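Long-range contact in Rubredoxin\:oxygen oxidoreductase (Desulfovibrio gigas, PDB 1E5D), which catalyses the four-electron reduction of one dioxygen molecule to two water molecules, using a diiron centre and FMN: residues P334-G340 against F364-A368. Numbering follows the deposited sequence.
Sequences PQNKIGG and FDMPA
The backbones run side by side in the same direction only around Ile-338 and Asp-365, joined by a single parallel bridge (CA-CA 4.5 Å). Asn-336 takes left-handed angles (53/55), which asparagine tolerates better than most non-glycine residues, before strand 338-345 begins; 364-368 is a loop, extended at Phe-364 and Asp-365, bending at Met-366 and Pro-367. Asp-365 N donates to Lys-337 O (3.1 Å) and Gly-339 N to Asp-365 O (2.6 Å). Farther on, a water links Gly-339 O (2.7 Å) to Ala-368 N (2.8 Å). Phe-364 (chi1 m) turns one ring face to Lys-337, whose CB stands 4.0 Å from the centroid, 7° off the normal (CH-pi); Pro-334 CG meets Phe-364 CZ at 3.7 Å. Lys-337 NZ hydrogen-bonds to the carbonyls Ile-301 O and Ala-304 O. Lacking a side chain, Gly-339 admits Phe-364 CB and Met-366 SD, where a CB would be tight. Ile-338 CG2 touches Pro-367 CD (3.6 Å); its side chain also packs on Ile-392 and Ala-395 of helix 379-400, and Asp-365 OD2 salt-bridges Lys-399 NZ. In this beta-alpha-beta crossover of the flavodoxin-like fold, the loop between helix 350-361 and edge strand 371-374 bridges to the start of strand 338-345.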
# COMPACT_ATOMS: atom_id res chain seq x y z
N PRO A 334 3.51 17.01 -6.90
CA PRO A 334 2.90 18.21 -6.30
C PRO A 334 3.95 19.30 -6.09
O PRO A 334 5.09 19.03 -5.70
CB PRO A 334 2.40 17.70 -4.95
CG PRO A 334 3.21 16.48 -4.67
CD PRO A 334 3.45 15.84 -6.01
N GLN A 335 3.57 20.54 -6.35
CA GLN A 335 4.47 21.68 -6.30
C GLN A 335 4.12 22.65 -5.17
O GLN A 335 3.00 22.64 -4.66
CB GLN A 335 4.41 22.47 -7.61
CG GLN A 335 4.68 21.67 -8.87
CD GLN A 335 6.12 21.20 -8.96
OE1 GLN A 335 6.43 20.01 -8.84
NE2 GLN A 335 7.03 22.15 -9.17
N ASN A 336 5.06 23.51 -4.81
CA ASN A 336 4.82 24.61 -3.89
C ASN A 336 4.20 24.14 -2.57
O ASN A 336 3.16 24.60 -2.13
CB ASN A 336 3.92 25.68 -4.50
CG ASN A 336 4.17 25.94 -5.97
OD1 ASN A 336 5.23 26.36 -6.41
ND2 ASN A 336 3.12 25.68 -6.74
N LYS A 337 4.91 23.20 -1.95
CA LYS A 337 4.44 22.62 -0.70
C LYS A 337 5.53 22.68 0.35
O LYS A 337 6.71 22.54 0.04
CB LYS A 337 4.01 21.17 -0.92
CG LYS A 337 2.51 20.97 -0.89
CD LYS A 337 1.97 20.58 -2.25
CE LYS A 337 1.12 21.70 -2.82
NZ LYS A 337 -0.32 21.38 -2.95
N ILE A 338 5.11 22.88 1.60
CA ILE A 338 6.06 22.78 2.70
C ILE A 338 5.94 21.39 3.33
O ILE A 338 4.84 20.94 3.64
CB ILE A 338 5.81 23.85 3.78
CG1 ILE A 338 6.18 25.26 3.33
CG2 ILE A 338 6.52 23.48 5.07
CD1 ILE A 338 5.44 26.35 4.09
N GLY A 339 7.07 20.73 3.50
CA GLY A 339 7.12 19.40 4.08
C GLY A 339 7.37 19.42 5.57
O GLY A 339 7.80 20.43 6.13
N GLY A 340 7.09 18.29 6.19
CA GLY A 340 7.24 17.99 7.59
C GLY A 340 7.31 16.49 7.81
O GLY A 340 6.78 15.72 7.01
N PHE A 364 10.10 19.55 -1.63
CA PHE A 364 9.33 20.19 -0.56
C PHE A 364 10.23 21.05 0.32
O PHE A 364 11.40 20.71 0.52
CB PHE A 364 8.62 19.13 0.28
CG PHE A 364 7.41 18.51 -0.42
CD1 PHE A 364 7.27 18.56 -1.79
CD2 PHE A 364 6.42 17.88 0.32
CE1 PHE A 364 6.18 18.01 -2.42
CE2 PHE A 364 5.33 17.32 -0.31
CZ PHE A 364 5.20 17.38 -1.68
N ASP A 365 9.70 22.14 0.86
CA ASP A 365 10.46 22.95 1.80
C ASP A 365 10.30 22.41 3.22
O ASP A 365 9.19 22.21 3.70
CB ASP A 365 10.03 24.42 1.73
CG ASP A 365 10.32 25.08 0.40
OD1 ASP A 365 10.89 24.46 -0.52
OD2 ASP A 365 9.96 26.28 0.26
N MET A 366 11.42 22.17 3.89
CA MET A 366 11.51 21.62 5.23
C MET A 366 12.08 22.62 6.23
O MET A 366 13.20 22.50 6.71
CB MET A 366 12.41 20.38 5.24
CG MET A 366 12.13 19.41 4.11
SD MET A 366 10.98 18.11 4.55
CE MET A 366 11.40 17.80 6.26
N PRO A 367 11.29 23.63 6.58
CA PRO A 367 11.77 24.65 7.50
C PRO A 367 12.06 24.07 8.88
O PRO A 367 12.93 24.52 9.63
CB PRO A 367 10.59 25.62 7.58
CG PRO A 367 9.40 24.82 7.20
CD PRO A 367 9.90 23.84 6.16
N ALA A 368 11.32 23.03 9.25
CA ALA A 368 11.52 22.46 10.58
C ALA A 368 12.12 21.07 10.52
O ALA A 368 11.87 20.26 9.63
CB ALA A 368 10.20 22.48 11.33
O HOH W 1 9.76 21.14 7.89